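Local atomic coordinates of salicylic acid-binding protein 2 (Nicotiana tabacum, PDB entry 1XKL), a protein that hydrolyses methyl salicylate to salicylic acid and methanol, a step required for systemic acquired resistance in plant innate immunity. Residues M91-A105 / T193-C207. Numbering follows the deposited sequence.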
HETATM    1  N   MSE A  91      43.004   2.178 -10.089  1.00 21.05           N
HETATM    2  CA  MSE A  91      44.293   2.651 -10.595  1.00 21.54           C
HETATM    3  C   MSE A  91      45.260   2.844  -9.433  1.00 22.44           C
HETATM    4  O   MSE A  91      46.465   2.646  -9.577  1.00 22.38           O
HETATM    5  CB  MSE A  91      44.106   3.987 -11.327  1.00 22.87           C
HETATM    6  CG  MSE A  91      43.197   3.895 -12.542  1.00 22.97           C
HETATM    7 SE   MSE A  91      42.259   5.529 -13.013  1.00 34.88          SE
HETATM    8  CE  MSE A  91      43.744   6.578 -13.719  1.00 27.00           C
ATOM      9  N   GLU A  92      44.733   3.235  -8.278  1.00 21.93           N
ATOM     10  CA  GLU A  92      45.589   3.452  -7.114  1.00 23.16           C
ATOM     11  C   GLU A  92      46.101   2.133  -6.550  1.00 24.27           C
ATOM     12  O   GLU A  92      47.271   2.022  -6.180  1.00 25.16           O
ATOM     13  CB  GLU A  92      44.832   4.217  -6.025  1.00 23.32           C
ATOM     14  CG  GLU A  92      45.661   4.564  -4.784  1.00 23.22           C
ATOM     15  CD  GLU A  92      46.833   5.489  -5.087  1.00 22.83           C
ATOM     16  OE1 GLU A  92      46.727   6.291  -6.034  1.00 22.65           O
ATOM     17  OE2 GLU A  92      47.852   5.425  -4.368  1.00 23.55           O
ATOM     18  N   LYS A  93      45.230   1.128  -6.510  1.00 23.69           N
ATOM     19  CA  LYS A  93      45.581  -0.178  -5.960  1.00 24.55           C
ATOM     20  C   LYS A  93      46.240  -1.168  -6.919  1.00 23.33           C
ATOM     21  O   LYS A  93      47.070  -1.972  -6.505  1.00 21.80           O
ATOM     22  CB  LYS A  93      44.330  -0.834  -5.367  1.00 27.60           C
ATOM     23  CG  LYS A  93      43.909  -0.292  -4.022  1.00 32.01           C
ATOM     24  CD  LYS A  93      44.817  -0.825  -2.923  1.00 36.75           C
ATOM     25  CE  LYS A  93      44.403  -0.291  -1.561  1.00 36.74           C
ATOM     26  NZ  LYS A  93      43.038  -0.748  -1.167  1.00 38.66           N
ATOM     27  N   TYR A  94      45.865  -1.120  -8.192  1.00 24.11           N
ATOM     28  CA  TYR A  94      46.410  -2.043  -9.185  1.00 23.86           C
ATOM     29  C   TYR A  94      46.844  -1.275 -10.435  1.00 23.91           C
ATOM     30  O   TYR A  94      46.376  -1.553 -11.542  1.00 22.55           O
ATOM     31  CB  TYR A  94      45.339  -3.070  -9.563  1.00 24.89           C
ATOM     32  CG  TYR A  94      44.701  -3.755  -8.379  1.00 27.09           C
ATOM     33  CD1 TYR A  94      45.307  -4.859  -7.784  1.00 27.73           C
ATOM     34  CD2 TYR A  94      43.509  -3.277  -7.831  1.00 27.11           C
ATOM     35  CE1 TYR A  94      44.752  -5.473  -6.671  1.00 28.60           C
ATOM     36  CE2 TYR A  94      42.941  -3.884  -6.712  1.00 29.68           C
ATOM     37  CZ  TYR A  94      43.575  -4.985  -6.137  1.00 30.35           C
ATOM     38  OH  TYR A  94      43.060  -5.582  -5.007  1.00 32.41           O
ATOM     39  N   PRO A  95      47.764  -0.310 -10.278  1.00 23.49           N
ATOM     40  CA  PRO A  95      48.221   0.471 -11.429  1.00 23.19           C
ATOM     41  C   PRO A  95      48.876  -0.334 -12.545  1.00 22.83           C
ATOM     42  O   PRO A  95      48.695  -0.028 -13.725  1.00 23.72           O
ATOM     43  CB  PRO A  95      49.186   1.477 -10.804  1.00 23.92           C
ATOM     44  CG  PRO A  95      49.740   0.720  -9.635  1.00 23.86           C
ATOM     45  CD  PRO A  95      48.505   0.066  -9.060  1.00 23.00           C
ATOM     46  N   GLN A  96      49.618  -1.370 -12.176  1.00 23.14           N
ATOM     47  CA  GLN A  96      50.324  -2.173 -13.165  1.00 25.68           C
ATOM     48  C   GLN A  96      49.475  -3.190 -13.924  1.00 25.87           C
ATOM     49  O   GLN A  96      49.979  -3.901 -14.795  1.00 25.54           O
ATOM     50  CB  GLN A  96      51.517  -2.880 -12.509  1.00 26.24           C
ATOM     51  CG  GLN A  96      51.171  -4.074 -11.628  1.00 29.90           C
ATOM     52  CD  GLN A  96      50.527  -3.699 -10.297  1.00 32.15           C
ATOM     53  OE1 GLN A  96      49.515  -3.004 -10.251  1.00 31.06           O
ATOM     54  NE2 GLN A  96      51.115  -4.176  -9.202  1.00 34.65           N
ATOM     55  N   LYS A  97      48.188  -3.262 -13.607  1.00 25.21           N
ATOM     56  CA  LYS A  97      47.315  -4.199 -14.297  1.00 23.27           C
ATOM     57  C   LYS A  97      46.352  -3.470 -15.221  1.00 23.84           C
ATOM     58  O   LYS A  97      45.333  -4.017 -15.643  1.00 24.81           O
ATOM     59  CB  LYS A  97      46.565  -5.060 -13.276  1.00 24.42           C
ATOM     60  CG  LYS A  97      47.520  -5.974 -12.507  1.00 26.31           C
ATOM     61  CD  LYS A  97      46.836  -7.122 -11.791  1.00 28.09           C
ATOM     62  CE  LYS A  97      46.078  -6.655 -10.558  1.00 28.93           C
ATOM     63  NZ  LYS A  97      45.565  -7.814  -9.761  1.00 28.12           N
ATOM     64  N   ILE A  98      46.701  -2.235 -15.564  1.00 22.33           N
ATOM     65  CA  ILE A  98      45.848  -1.422 -16.418  1.00 22.44           C
ATOM     66  C   ILE A  98      46.601  -0.787 -17.590  1.00 23.68           C
ATOM     67  O   ILE A  98      47.510   0.009 -17.384  1.00 23.51           O
ATOM     68  CB  ILE A  98      45.197  -0.314 -15.579  1.00 21.43           C
ATOM     69  CG1 ILE A  98      44.502  -0.950 -14.367  1.00 19.38           C
ATOM     70  CG2 ILE A  98      44.227   0.485 -16.424  1.00 19.86           C
ATOM     71  CD1 ILE A  98      44.122   0.032 -13.288  1.00 18.62           C
ATOM     72  N   TYR A  99      46.216  -1.132 -18.817  1.00 23.17           N
ATOM     73  CA  TYR A  99      46.866  -0.566 -19.995  1.00 23.43           C
ATOM     74  C   TYR A  99      46.578   0.932 -20.050  1.00 23.13           C
ATOM     75  O   TYR A  99      47.452   1.743 -20.357  1.00 21.39           O
ATOM     76  CB  TYR A  99      46.342  -1.223 -21.279  1.00 23.80           C
ATOM     77  CG  TYR A  99      46.751  -2.666 -21.465  1.00 25.81           C
ATOM     78  CD1 TYR A  99      45.798  -3.687 -21.491  1.00 27.67           C
ATOM     79  CD2 TYR A  99      48.093  -3.015 -21.637  1.00 28.41           C
ATOM     80  CE1 TYR A  99      46.174  -5.022 -21.686  1.00 28.58           C
ATOM     81  CE2 TYR A  99      48.479  -4.340 -21.834  1.00 29.28           C
ATOM     82  CZ  TYR A  99      47.516  -5.338 -21.858  1.00 30.33           C
ATOM     83  OH  TYR A  99      47.907  -6.644 -22.048  1.00 33.51           O
ATOM     84  N   ALA A 100      45.342   1.290 -19.741  1.00 21.48           N
ATOM     85  CA  ALA A 100      44.936   2.677 -19.764  1.00 21.09           C
ATOM     86  C   ALA A 100      43.581   2.812 -19.105  1.00 19.67           C
ATOM     87  O   ALA A 100      42.817   1.847 -19.024  1.00 19.69           O
ATOM     88  CB  ALA A 100      44.866   3.175 -21.200  1.00 22.65           C
ATOM     89  N   ALA A 101      43.294   4.019 -18.637  1.00 16.65           N
ATOM     90  CA  ALA A 101      42.029   4.314 -17.993  1.00 16.48           C
ATOM     91  C   ALA A 101      41.288   5.298 -18.881  1.00 16.17           C
ATOM     92  O   ALA A 101      41.811   6.356 -19.223  1.00 17.35           O
ATOM     93  CB  ALA A 101      42.275   4.923 -16.609  1.00 15.56           C
ATOM     94  N   VAL A 102      40.070   4.942 -19.259  1.00 15.57           N
ATOM     95  CA  VAL A 102      39.267   5.789 -20.123  1.00 14.56           C
ATOM     96  C   VAL A 102      38.127   6.426 -19.335  1.00 15.00           C
ATOM     97  O   VAL A 102      37.348   5.729 -18.669  1.00 16.06           O
ATOM     98  CB  VAL A 102      38.678   4.967 -21.300  1.00 12.96           C
ATOM     99  CG1 VAL A 102      37.943   5.880 -22.267  1.00 10.97           C
ATOM    100  CG2 VAL A 102      39.800   4.232 -22.017  1.00 13.02           C
ATOM    101  N   PHE A 103      38.043   7.750 -19.410  1.00 13.25           N
ATOM    102  CA  PHE A 103      37.011   8.505 -18.719  1.00 14.31           C
ATOM    103  C   PHE A 103      36.004   9.042 -19.719  1.00 13.64           C
ATOM    104  O   PHE A 103      36.263  10.020 -20.418  1.00 14.48           O
ATOM    105  CB  PHE A 103      37.639   9.657 -17.905  1.00 13.18           C
ATOM    106  CG  PHE A 103      38.574   9.191 -16.813  1.00 11.39           C
ATOM    107  CD1 PHE A 103      39.880   8.812 -17.108  1.00 11.60           C
ATOM    108  CD2 PHE A 103      38.128   9.088 -15.494  1.00 11.37           C
ATOM    109  CE1 PHE A 103      40.724   8.334 -16.108  1.00 10.79           C
ATOM    110  CE2 PHE A 103      38.964   8.612 -14.490  1.00  8.71           C
ATOM    111  CZ  PHE A 103      40.260   8.233 -14.796  1.00  7.61           C
ATOM    112  N   LEU A 104      34.856   8.379 -19.791  1.00 14.73           N
ATOM    113  CA  LEU A 104      33.794   8.770 -20.713  1.00 14.78           C
ATOM    114  C   LEU A 104      32.864   9.745 -20.008  1.00 16.06           C
ATOM    115  O   LEU A 104      32.118   9.352 -19.110  1.00 15.52           O
ATOM    116  CB  LEU A 104      33.008   7.529 -21.156  1.00 14.03           C
ATOM    117  CG  LEU A 104      31.762   7.763 -21.998  1.00 13.15           C
ATOM    118  CD1 LEU A 104      32.147   8.370 -23.357  1.00 14.71           C
ATOM    119  CD2 LEU A 104      31.047   6.424 -22.195  1.00 13.38           C
ATOM    120  N   ALA A 105      32.920  11.013 -20.414  1.00 15.43           N
ATOM    121  CA  ALA A 105      32.098  12.059 -19.824  1.00 15.05           C
ATOM    122  C   ALA A 105      31.987  11.771 -18.329  1.00 15.09           C
ATOM    123  O   ALA A 105      30.904  11.790 -17.752  1.00 15.91           O
ATOM    124  CB  ALA A 105      30.721  12.069 -20.467  1.00 14.05           C
ATOM    125  N   THR A 193      47.186   8.955  -5.423  1.00 25.07           N
ATOM    126  CA  THR A 193      48.524   9.526  -5.351  1.00 26.96           C
ATOM    127  C   THR A 193      49.141   9.505  -6.747  1.00 27.59           C
ATOM    128  O   THR A 193      48.749   8.706  -7.597  1.00 26.98           O
ATOM    129  CB  THR A 193      49.430   8.730  -4.393  1.00 26.76           C
ATOM    130  OG1 THR A 193      49.694   7.439  -4.950  1.00 27.26           O
ATOM    131  CG2 THR A 193      48.752   8.563  -3.036  1.00 24.99           C
ATOM    132  N   ASP A 194      50.102  10.391  -6.977  1.00 29.11           N
ATOM    133  CA  ASP A 194      50.771  10.497  -8.268  1.00 29.49           C
ATOM    134  C   ASP A 194      51.582   9.240  -8.574  1.00 29.04           C
ATOM    135  O   ASP A 194      51.636   8.775  -9.713  1.00 28.05           O
ATOM    136  CB  ASP A 194      51.702  11.707  -8.253  1.00 33.39           C
ATOM    137  CG  ASP A 194      52.277  12.025  -9.617  1.00 35.41           C
ATOM    138  OD1 ASP A 194      53.349  12.665  -9.658  1.00 40.02           O
ATOM    139  OD2 ASP A 194      51.662  11.657 -10.637  1.00 35.44           O
ATOM    140  N   GLU A 195      52.210   8.699  -7.542  1.00 28.19           N
ATOM    141  CA  GLU A 195      53.041   7.519  -7.680  1.00 29.68           C
ATOM    142  C   GLU A 195      52.297   6.311  -8.242  1.00 28.51           C
ATOM    143  O   GLU A 195      52.831   5.573  -9.071  1.00 28.91           O
ATOM    144  CB  GLU A 195      53.639   7.156  -6.324  1.00 33.61           C
ATOM    145  CG  GLU A 195      54.843   6.249  -6.408  1.00 38.71           C
ATOM    146  CD  GLU A 195      55.987   6.890  -7.168  1.00 44.13           C
ATOM    147  OE1 GLU A 195      56.323   8.061  -6.866  1.00 46.81           O
ATOM    148  OE2 GLU A 195      56.554   6.222  -8.065  1.00 45.55           O
ATOM    149  N   ARG A 196      51.062   6.109  -7.798  1.00 26.51           N
ATOM    150  CA  ARG A 196      50.287   4.961  -8.252  1.00 23.13           C
ATOM    151  C   ARG A 196      49.185   5.382  -9.221  1.00 21.64           C
ATOM    152  O   ARG A 196      49.311   5.187 -10.432  1.00 21.39           O
ATOM    153  CB  ARG A 196      49.726   4.229  -7.028  1.00 23.04           C
ATOM    154  CG  ARG A 196      50.829   3.838  -6.041  1.00 24.89           C
ATOM    155  CD  ARG A 196      50.300   3.174  -4.771  1.00 28.18           C
ATOM    156  NE  ARG A 196      49.689   1.875  -5.031  1.00 29.81           N
ATOM    157  CZ  ARG A 196      50.334   0.808  -5.494  1.00 31.02           C
ATOM    158  NH1 ARG A 196      51.630   0.868  -5.758  1.00 33.44           N
ATOM    159  NH2 ARG A 196      49.679  -0.329  -5.688  1.00 30.14           N
ATOM    160  N   PHE A 197      48.115   5.966  -8.692  1.00 19.87           N
ATOM    161  CA  PHE A 197      47.008   6.441  -9.520  1.00 18.80           C
ATOM    162  C   PHE A 197      47.562   7.137 -10.753  1.00 20.36           C
ATOM    163  O   PHE A 197      47.242   6.777 -11.884  1.00 21.06           O
ATOM    164  CB  PHE A 197      46.155   7.451  -8.736  1.00 16.31           C
ATOM    165  CG  PHE A 197      45.212   8.258  -9.602  1.00 15.89           C
ATOM    166  CD1 PHE A 197      43.976   7.739  -9.986  1.00 13.03           C
ATOM    167  CD2 PHE A 197      45.561   9.538 -10.030  1.00 13.02           C
ATOM    168  CE1 PHE A 197      43.113   8.471 -10.799  1.00 12.60           C
ATOM    169  CE2 PHE A 197      44.704  10.280 -10.845  1.00 13.99           C
ATOM    170  CZ  PHE A 197      43.473   9.752 -11.223  1.00 15.01           C
ATOM    171  N   GLY A 198      48.397   8.143 -10.505  1.00 20.81           N
ATOM    172  CA  GLY A 198      48.986   8.935 -11.568  1.00 21.15           C
ATOM    173  C   GLY A 198      49.911   8.233 -12.541  1.00 21.55           C
ATOM    174  O   GLY A 198      50.229   8.793 -13.587  1.00 23.21           O
ATOM    175  N   SER A 199      50.346   7.021 -12.212  1.00 20.94           N
ATOM    176  CA  SER A 199      51.240   6.278 -13.090  1.00 21.07           C
ATOM    177  C   SER A 199      50.479   5.603 -14.230  1.00 21.54           C
ATOM    178  O   SER A 199      51.085   4.976 -15.098  1.00 22.39           O
ATOM    179  CB  SER A 199      52.008   5.216 -12.296  1.00 21.26           C
ATOM    180  OG  SER A 199      51.241   4.035 -12.130  1.00 21.61           O
ATOM    181  N   VAL A 200      49.155   5.734 -14.227  1.00 21.75           N
ATOM    182  CA  VAL A 200      48.309   5.124 -15.256  1.00 20.37           C
ATOM    183  C   VAL A 200      47.892   6.125 -16.341  1.00 19.56           C
ATOM    184  O   VAL A 200      47.476   7.237 -16.031  1.00 17.72           O
ATOM    185  CB  VAL A 200      47.026   4.517 -14.628  1.00 21.30           C
ATOM    186  CG1 VAL A 200      46.184   3.846 -15.705  1.00 18.47           C
ATOM    187  CG2 VAL A 200      47.398   3.512 -13.550  1.00 19.46           C
ATOM    188  N   LYS A 201      48.000   5.731 -17.610  1.00 18.83           N
ATOM    189  CA  LYS A 201      47.620   6.626 -18.701  1.00 19.37           C
ATOM    190  C   LYS A 201      46.123   6.892 -18.679  1.00 18.50           C
ATOM    191  O   LYS A 201      45.320   5.970 -18.504  1.00 17.57           O
ATOM    192  CB  LYS A 201      48.015   6.040 -20.060  1.00 20.06           C
ATOM    193  CG  LYS A 201      49.497   5.751 -20.179  1.00 25.68           C
ATOM    194  CD  LYS A 201      49.945   5.722 -21.617  1.00 27.33           C
ATOM    195  CE  LYS A 201      51.386   5.264 -21.711  1.00 32.04           C
ATOM    196  NZ  LYS A 201      52.270   6.057 -20.813  1.00 33.98           N
ATOM    197  N   ARG A 202      45.760   8.158 -18.859  1.00 16.94           N
ATOM    198  CA  ARG A 202      44.367   8.576 -18.850  1.00 16.87           C
ATOM    199  C   ARG A 202      43.900   9.104 -20.198  1.00 17.47           C
ATOM    200  O   ARG A 202      44.554   9.955 -20.809  1.00 15.49           O
ATOM    201  CB  ARG A 202      44.139   9.684 -17.816  1.00 16.78           C
ATOM    202  CG  ARG A 202      44.612   9.375 -16.403  1.00 21.01           C
ATOM    203  CD  ARG A 202      44.058  10.394 -15.400  1.00 22.02           C
ATOM    204  NE  ARG A 202      44.656  11.730 -15.497  1.00 21.98           N
ATOM    205  CZ  ARG A 202      45.745  12.117 -14.835  1.00 23.15           C
ATOM    206  NH1 ARG A 202      46.371  11.277 -14.026  1.00 24.12           N
ATOM    207  NH2 ARG A 202      46.197  13.353 -14.968  1.00 22.44           N
ATOM    208  N   VAL A 203      42.747   8.613 -20.638  1.00 14.59           N
ATOM    209  CA  VAL A 203      42.147   9.037 -21.888  1.00 15.10           C
ATOM    210  C   VAL A 203      40.765   9.587 -21.562  1.00 16.28           C
ATOM    211  O   VAL A 203      39.973   8.930 -20.878  1.00 16.66           O
ATOM    212  CB  VAL A 203      42.012   7.837 -22.873  1.00 13.93           C
ATOM    213  CG1 VAL A 203      41.404   8.294 -24.185  1.00 15.97           C
ATOM    214  CG2 VAL A 203      43.375   7.209 -23.112  1.00 13.27           C
ATOM    215  N   TYR A 204      40.471  10.797 -22.022  1.00 16.27           N
ATOM    216  CA  TYR A 204      39.164  11.372 -21.753  1.00 16.25           C
ATOM    217  C   TYR A 204      38.344  11.484 -23.034  1.00 17.08           C
ATOM    218  O   TYR A 204      38.783  12.100 -24.011  1.00 16.81           O
ATOM    219  CB  TYR A 204      39.307  12.755 -21.094  1.00 15.96           C
ATOM    220  CG  TYR A 204      38.051  13.195 -20.379  1.00 15.49           C
ATOM    221  CD1 TYR A 204      36.908  13.543 -21.094  1.00 17.29           C
ATOM    222  CD2 TYR A 204      37.986  13.216 -18.984  1.00 16.35           C
ATOM    223  CE1 TYR A 204      35.734  13.895 -20.442  1.00 18.19           C
ATOM    224  CE2 TYR A 204      36.811  13.570 -18.317  1.00 14.20           C
ATOM    225  CZ  TYR A 204      35.692  13.908 -19.049  1.00 15.00           C
ATOM    226  OH  TYR A 204      34.526  14.275 -18.419  1.00 14.31           O
ATOM    227  N   ILE A 205      37.169  10.858 -23.040  1.00 15.41           N
ATOM    228  CA  ILE A 205      36.291  10.921 -24.202  1.00 14.79           C
ATOM    229  C   ILE A 205      35.212  11.931 -23.880  1.00 15.39           C
ATOM    230  O   ILE A 205      34.401  11.734 -22.972  1.00 14.17           O
ATOM    231  CB  ILE A 205      35.636   9.534 -24.542  1.00 13.91           C
ATOM    232  CG1 ILE A 205      36.715   8.491 -24.814  1.00 15.43           C
ATOM    233  CG2 ILE A 205      34.758   9.663 -25.773  1.00 13.32           C
ATOM    234  CD1 ILE A 205      36.177   7.122 -25.254  1.00 15.02           C
ATOM    235  N   VAL A 206      35.232  13.033 -24.617  1.00 15.99           N
ATOM    236  CA  VAL A 206      34.281  14.120 -24.431  1.00 17.36           C
ATOM    237  C   VAL A 206      33.015  13.927 -25.246  1.00 18.63           C
ATOM    238  O   VAL A 206      33.076  13.565 -26.421  1.00 20.52           O
ATOM    239  CB  VAL A 206      34.893  15.472 -24.867  1.00 17.99           C
ATOM    240  CG1 VAL A 206      33.845  16.571 -24.751  1.00 18.86           C
ATOM    241  CG2 VAL A 206      36.112  15.790 -24.020  1.00 17.42           C
ATOM    242  N   CYS A 207      31.874  14.193 -24.615  1.00 18.29           N
ATOM    243  CA  CYS A 207      30.577  14.091 -25.268  1.00 19.62           C
ATOM    244  C   CYS A 207      30.042  15.519 -25.386  1.00 21.12           C
ATOM    245  O   CYS A 207      29.431  16.057 -24.457  1.00 20.43           O
ATOM    246  CB  CYS A 207      29.640  13.194 -24.444  1.00 18.44           C
ATOM    247  SG  CYS A 207      30.252  11.484 -24.303  1.00 19.80           S
TER
HETATM  248  O   HOH W   1      48.921   3.183 -18.313  1.00 27.58           O
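Ala101, Phe103 and Ala105 trade backbone hydrogen bonds with Lys201, Val203 and Ile205, pairing strand 98-104 beyond the corner at Tyr99 with strand 202-207 as parallel neighbours in the central sheet of an alpha/beta hydrolase fold. Phe103 N to Val203 O is 2.7 Å and nearly straight. One face of the pair carries Val102, Leu104, Val203 and Ile205: Val102 CG1, anti to its N (chi1 -175°), runs against Ile205 CD1 at 3.7 Å, and Leu104 CD1 touches Ile205 CG2 and Cys207 SG in directions nearly at right angles. On the other face Phe103 O stands 3.6 Å above the centre of the Tyr204 ring, while Tyr204 CD2 packs on Phe103 CB; the Tyr204 hydroxyl hydrogen-bonds Ala106 O. The Phe103 ring points its edge at Val203 O and brings CE1 to the aliphatic part of Arg202, whose guanidinium goes on to Gly226 O.

Where helix 83-93 ends, the loop and 3-10 turn of 193-199 close on it. Glu92, bent at chi2 (63°), swings its carboxylate in here, where OE1 takes the N-H groups of Thr193 and Phe197 from opposite faces of its plane and OE2 receives Thr193 OG1 on its syn lone pair at 2.8 Å. These three bonds fix the carboxylate's rotation. Arg196 NE and NH2 make weak bonds to Glu92 O and Lys93 O, with Pro95 against one guanidinium face. Selenomethionine Met91 sets SE obliquely beside the Phe197 ring, a Met-aromatic contact, and its methyl CE packs 3.5 Å from Phe197 CE1. Val200 turns CG1 to Ile98 CG2, CG2 to Pro95 CB and CB to Met91 CE. A water joins Tyr99 O to Lys201 N. At the far end the strand pair reaches the catalytic site, where Ala105 CB touches the charge-relay Asp210 and lies 3.9 Å from Cys207 SG.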